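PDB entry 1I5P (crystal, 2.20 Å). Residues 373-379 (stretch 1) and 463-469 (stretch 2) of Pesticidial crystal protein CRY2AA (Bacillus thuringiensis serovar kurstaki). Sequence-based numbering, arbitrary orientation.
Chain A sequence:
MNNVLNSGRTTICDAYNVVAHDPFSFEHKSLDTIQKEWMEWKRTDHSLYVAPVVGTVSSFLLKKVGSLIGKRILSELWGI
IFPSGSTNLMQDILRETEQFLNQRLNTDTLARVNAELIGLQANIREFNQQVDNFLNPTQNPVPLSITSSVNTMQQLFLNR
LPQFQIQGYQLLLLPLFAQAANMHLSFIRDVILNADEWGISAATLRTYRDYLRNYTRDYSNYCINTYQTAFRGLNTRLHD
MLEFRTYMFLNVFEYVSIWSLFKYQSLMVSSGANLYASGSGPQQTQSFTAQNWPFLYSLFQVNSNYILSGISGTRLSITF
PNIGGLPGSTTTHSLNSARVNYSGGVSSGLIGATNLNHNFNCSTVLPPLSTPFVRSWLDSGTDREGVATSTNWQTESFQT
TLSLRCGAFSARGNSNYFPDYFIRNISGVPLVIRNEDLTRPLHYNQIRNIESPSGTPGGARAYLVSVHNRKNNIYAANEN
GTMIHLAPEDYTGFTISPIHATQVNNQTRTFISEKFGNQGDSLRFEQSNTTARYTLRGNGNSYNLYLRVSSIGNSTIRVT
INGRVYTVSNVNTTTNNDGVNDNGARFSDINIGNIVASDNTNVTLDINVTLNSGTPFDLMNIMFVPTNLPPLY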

ATOM      1  N   PHE A 373      12.089  -2.108 -11.402  1.00 10.53           N
ATOM      2  CA  PHE A 373      12.057  -0.654 -11.455  1.00 12.09           C
ATOM      3  C   PHE A 373      11.715  -0.182 -10.044  1.00 11.42           C
ATOM      4  O   PHE A 373      10.942  -0.844  -9.345  1.00 12.92           O
ATOM      5  CB  PHE A 373      10.969  -0.183 -12.423  1.00 11.29           C
ATOM      6  CG  PHE A 373      11.309  -0.385 -13.871  1.00 11.94           C
ATOM      7  CD1 PHE A 373      10.567  -1.256 -14.657  1.00 13.58           C
ATOM      8  CD2 PHE A 373      12.358   0.321 -14.459  1.00 12.08           C
ATOM      9  CE1 PHE A 373      10.858  -1.420 -16.008  1.00 18.09           C
ATOM     10  CE2 PHE A 373      12.659   0.165 -15.807  1.00 13.02           C
ATOM     11  CZ  PHE A 373      11.909  -0.706 -16.585  1.00 16.67           C
ATOM     12  N   VAL A 374      12.288   0.942  -9.617  1.00 11.16           N
ATOM     13  CA  VAL A 374      11.997   1.482  -8.289  1.00 11.37           C
ATOM     14  C   VAL A 374      11.767   2.994  -8.308  1.00 14.03           C
ATOM     15  O   VAL A 374      11.111   3.543  -7.414  1.00 14.52           O
ATOM     16  CB  VAL A 374      13.135   1.155  -7.270  1.00 13.17           C
ATOM     17  CG1 VAL A 374      13.157  -0.338  -6.982  1.00  9.85           C
ATOM     18  CG2 VAL A 374      14.493   1.606  -7.808  1.00 10.34           C
ATOM     19  N   ARG A 375      12.275   3.662  -9.339  1.00 12.85           N
ATOM     20  CA  ARG A 375      12.145   5.109  -9.424  1.00 14.65           C
ATOM     21  C   ARG A 375      11.666   5.566 -10.800  1.00 15.16           C
ATOM     22  O   ARG A 375      12.086   5.017 -11.823  1.00 15.20           O
ATOM     23  CB  ARG A 375      13.502   5.739  -9.092  1.00 15.57           C
ATOM     24  CG  ARG A 375      13.510   7.246  -8.929  1.00 18.39           C
ATOM     25  CD  ARG A 375      14.921   7.729  -8.609  1.00 18.89           C
ATOM     26  NE  ARG A 375      15.407   7.298  -7.294  1.00 15.73           N
ATOM     27  CZ  ARG A 375      15.271   8.005  -6.175  1.00 15.97           C
ATOM     28  NH1 ARG A 375      14.655   9.181  -6.206  1.00 13.56           N
ATOM     29  NH2 ARG A 375      15.780   7.557  -5.029  1.00 14.89           N
ATOM     30  N   SER A 376      10.786   6.568 -10.826  1.00 12.96           N
ATOM     31  CA  SER A 376      10.268   7.094 -12.091  1.00 13.60           C
ATOM     32  C   SER A 376      10.269   8.626 -12.144  1.00 11.71           C
ATOM     33  O   SER A 376      10.243   9.291 -11.111  1.00 13.82           O
ATOM     34  CB  SER A 376       8.842   6.600 -12.319  1.00 10.38           C
ATOM     35  OG  SER A 376       7.963   7.140 -11.341  1.00 15.91           O
ATOM     36  N   TRP A 377      10.316   9.161 -13.362  1.00 12.55           N
ATOM     37  CA  TRP A 377      10.267  10.603 -13.627  1.00 13.63           C
ATOM     38  C   TRP A 377       9.089  10.751 -14.588  1.00 13.83           C
ATOM     39  O   TRP A 377       9.121  10.224 -15.698  1.00 12.55           O
ATOM     40  CB  TRP A 377      11.552  11.085 -14.301  1.00 15.98           C
ATOM     41  CG  TRP A 377      12.744  11.079 -13.395  1.00 16.65           C
ATOM     42  CD1 TRP A 377      13.239  12.133 -12.685  1.00 19.53           C
ATOM     43  CD2 TRP A 377      13.583   9.960 -13.092  1.00 16.67           C
ATOM     44  NE1 TRP A 377      14.337  11.742 -11.960  1.00 18.86           N
ATOM     45  CE2 TRP A 377      14.569  10.414 -12.189  1.00 19.46           C
ATOM     46  CE3 TRP A 377      13.594   8.617 -13.494  1.00 18.09           C
ATOM     47  CZ2 TRP A 377      15.563   9.568 -11.682  1.00 19.59           C
ATOM     48  CZ3 TRP A 377      14.581   7.777 -12.990  1.00 14.44           C
ATOM     49  CH2 TRP A 377      15.551   8.257 -12.092  1.00 20.12           C
ATOM     50  N   LEU A 378       8.053  11.467 -14.165  1.00 13.61           N
ATOM     51  CA  LEU A 378       6.859  11.613 -14.983  1.00 14.42           C
ATOM     52  C   LEU A 378       6.438  13.048 -15.274  1.00 14.21           C
ATOM     53  O   LEU A 378       5.432  13.282 -15.951  1.00 13.33           O
ATOM     54  CB  LEU A 378       5.707  10.893 -14.287  1.00 14.44           C
ATOM     55  CG  LEU A 378       6.017   9.469 -13.814  1.00 16.15           C
ATOM     56  CD1 LEU A 378       4.970   9.016 -12.802  1.00 14.33           C
ATOM     57  CD2 LEU A 378       6.056   8.536 -15.018  1.00 15.86           C
ATOM     58  N   ASP A 379       7.205  14.002 -14.764  1.00 15.14           N
ATOM     59  CA  ASP A 379       6.894  15.417 -14.946  1.00 16.85           C
ATOM     60  C   ASP A 379       7.024  15.896 -16.385  1.00 18.57           C
ATOM     61  O   ASP A 379       7.754  15.314 -17.192  1.00 18.00           O
ATOM     62  CB  ASP A 379       7.806  16.280 -14.063  1.00 15.97           C
ATOM     63  CG  ASP A 379       7.527  16.110 -12.575  1.00 16.39           C
ATOM     64  OD1 ASP A 379       6.572  15.386 -12.213  1.00 16.26           O
ATOM     65  OD2 ASP A 379       8.261  16.714 -11.768  1.00 16.75           O
ATOM     66  N   TYR A 463       0.597   9.887 -20.664  1.00 16.80           N
ATOM     67  CA  TYR A 463       1.230  10.315 -19.423  1.00 13.81           C
ATOM     68  C   TYR A 463       1.187   9.123 -18.476  1.00 13.25           C
ATOM     69  O   TYR A 463       0.123   8.726 -18.007  1.00 12.66           O
ATOM     70  CB  TYR A 463       0.485  11.518 -18.843  1.00 14.85           C
ATOM     71  CG  TYR A 463       0.492  12.707 -19.782  1.00 13.21           C
ATOM     72  CD1 TYR A 463      -0.652  13.071 -20.497  1.00 14.50           C
ATOM     73  CD2 TYR A 463       1.657  13.446 -19.980  1.00 14.72           C
ATOM     74  CE1 TYR A 463      -0.630  14.151 -21.391  1.00 16.34           C
ATOM     75  CE2 TYR A 463       1.693  14.521 -20.868  1.00 14.48           C
ATOM     76  CZ  TYR A 463       0.550  14.871 -21.568  1.00 16.66           C
ATOM     77  OH  TYR A 463       0.608  15.939 -22.438  1.00 16.69           O
ATOM     78  N   LEU A 464       2.358   8.558 -18.207  1.00 13.54           N
ATOM     79  CA  LEU A 464       2.477   7.369 -17.376  1.00 14.65           C
ATOM     80  C   LEU A 464       2.335   7.561 -15.877  1.00 15.37           C
ATOM     81  O   LEU A 464       2.600   8.637 -15.330  1.00 14.59           O
ATOM     82  CB  LEU A 464       3.801   6.665 -17.678  1.00 14.06           C
ATOM     83  CG  LEU A 464       4.060   6.460 -19.172  1.00 17.13           C
ATOM     84  CD1 LEU A 464       5.328   5.651 -19.367  1.00 13.16           C
ATOM     85  CD2 LEU A 464       2.870   5.757 -19.812  1.00 15.57           C
ATOM     86  N   VAL A 465       1.912   6.480 -15.231  1.00 13.83           N
ATOM     87  CA  VAL A 465       1.699   6.425 -13.797  1.00 13.88           C
ATOM     88  C   VAL A 465       2.496   5.245 -13.252  1.00 15.97           C
ATOM     89  O   VAL A 465       2.374   4.123 -13.752  1.00 15.68           O
ATOM     90  CB  VAL A 465       0.197   6.199 -13.487  1.00 16.36           C
ATOM     91  CG1 VAL A 465      -0.010   5.915 -11.999  1.00 15.83           C
ATOM     92  CG2 VAL A 465      -0.613   7.415 -13.937  1.00 13.77           C
ATOM     93  N   SER A 466       3.327   5.489 -12.244  1.00 16.52           N
ATOM     94  CA  SER A 466       4.091   4.398 -11.650  1.00 16.05           C
ATOM     95  C   SER A 466       3.341   3.897 -10.412  1.00 15.70           C
ATOM     96  O   SER A 466       2.819   4.688  -9.622  1.00 13.17           O
ATOM     97  CB  SER A 466       5.518   4.849 -11.295  1.00 13.26           C
ATOM     98  OG  SER A 466       5.532   6.003 -10.480  1.00 16.21           O
ATOM     99  N   VAL A 467       3.260   2.575 -10.281  1.00 14.55           N
ATOM    100  CA  VAL A 467       2.568   1.932  -9.171  1.00 14.35           C
ATOM    101  C   VAL A 467       3.603   1.334  -8.230  1.00 14.36           C
ATOM    102  O   VAL A 467       4.303   0.379  -8.582  1.00 12.34           O
ATOM    103  CB  VAL A 467       1.641   0.804  -9.673  1.00 11.92           C
ATOM    104  CG1 VAL A 467       0.748   0.323  -8.542  1.00  9.12           C
ATOM    105  CG2 VAL A 467       0.802   1.300 -10.849  1.00 13.26           C
ATOM    106  N   HIS A 468       3.687   1.898  -7.032  1.00 13.71           N
ATOM    107  CA  HIS A 468       4.659   1.460  -6.039  1.00 13.62           C
ATOM    108  C   HIS A 468       4.041   0.574  -4.964  1.00 13.96           C
ATOM    109  O   HIS A 468       2.979   0.882  -4.410  1.00 14.19           O
ATOM    110  CB  HIS A 468       5.305   2.686  -5.390  1.00 12.02           C
ATOM    111  CG  HIS A 468       5.856   3.666  -6.380  1.00 11.56           C
ATOM    112  ND1 HIS A 468       7.202   3.934  -6.497  1.00  8.22           N
ATOM    113  CD2 HIS A 468       5.237   4.437  -7.307  1.00  8.78           C
ATOM    114  CE1 HIS A 468       7.389   4.828  -7.453  1.00 10.79           C
ATOM    115  NE2 HIS A 468       6.211   5.150  -7.959  1.00  6.96           N
ATOM    116  N   ASN A 469       4.714  -0.532  -4.669  1.00 11.15           N
ATOM    117  CA  ASN A 469       4.225  -1.455  -3.661  1.00 10.20           C
ATOM    118  C   ASN A 469       5.407  -2.141  -2.991  1.00 11.70           C
ATOM    119  O   ASN A 469       6.469  -2.300  -3.603  1.00 11.26           O
ATOM    120  CB  ASN A 469       3.292  -2.484  -4.316  1.00  9.06           C
ATOM    121  CG  ASN A 469       2.436  -3.220  -3.308  1.00  9.58           C
ATOM    122  OD1 ASN A 469       2.912  -4.119  -2.617  1.00 10.62           O
ATOM    123  ND2 ASN A 469       1.167  -2.836  -3.212  1.00  8.38           N
TER
HETATM  124  O   HOH W   1       9.566   3.039  -5.198  1.00 11.07           O

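The two segments run nearly antiparallel, with an angle of 158° between their N-to-C directions, but their axes come no closer than 8.1 Å. At that distance the backbones do not hydrogen-bond to each other, and the contact is made mainly by side chains, with a water molecule and a few backbone atoms also taking part. Three pairs set the register, Val374 with His468, Ser376 with Ser466 and Leu378 with Leu464, and together the segments bury a modest 238 Å².

The centre of the contact is a pair of serines. Both CA-to-CB bonds point toward the opposing segment, and both residues adopt the p rotamer, with chi1 of 66° in Ser376 and 54° in Ser466. In these conformations the hydroxyls meet, and Ser376 OG lies 2.8 Å from Ser466 OG in a hydrogen bond. The short side chain suits this place: each serine carries its polar atom one bond beyond CB, so two of them span the gap between Ser376 CA and Ser466 CA, 6.8 Å apart. The hydroxyl of Ser466 also hydrogen-bonds within its own strand, with Ser466 OG 2.7 Å from His468 NE2. Ser376, Ser466 and His468 are thus joined in a short polar chain, and because a hydroxyl can donate and accept at once, Ser466 is well suited to its middle position. Ser376 OG has a further hydrogen-bonding partner elsewhere in the structure, so the buried hydroxyls are not left unsatisfied.

His468 reaches the interface less directly. Its CA-to-CB bond points sideways, but with chi1 at -52° (m) and chi2 at -114° the end of the side chain comes nearer to the other strand. This conformation uses both ring nitrogens. While NE2 engages Ser466, His468 ND1 lies 2.8 Å from the oxygen of water 1, which in turn donates a hydrogen bond to the carbonyl of Val374, with Val374 O 2.7 Å from the water oxygen. Val374 O lies at the ring edge, near the ring plane, and its direct approach to His468 CE1 is 3.9 Å. Val374 therefore takes part through its backbone, while its CA-to-CB bond points away from the other segment and its side chain, in the m rotamer, makes no close contact with it.

Beyond the serines the contact is van der Waals packing around Leu378, which has the greatest area covered by the opposing segment, 68 Å². It points toward stretch 2 with chi1 at -49° (m) and chi2 at 163° (t), a common leucine conformation. Leu378 CD1 and Leu378 CD2 both lie 3.5 Å from Leu464 O. Beyond that shared contact, Leu378 CD2 makes the apolar side-chain contact, 4.0 Å from Leu464 CB, and Leu378 CD1 lies 3.8 Å from Ser466 OG and 4.3 Å from Val465 CA. Leu464 is also mt, but its CA-to-CB bond points sideways.

Around the two serines the strands alternate: Arg375 and Trp377 point away from stretch 2, and Val465 points away from stretch 1.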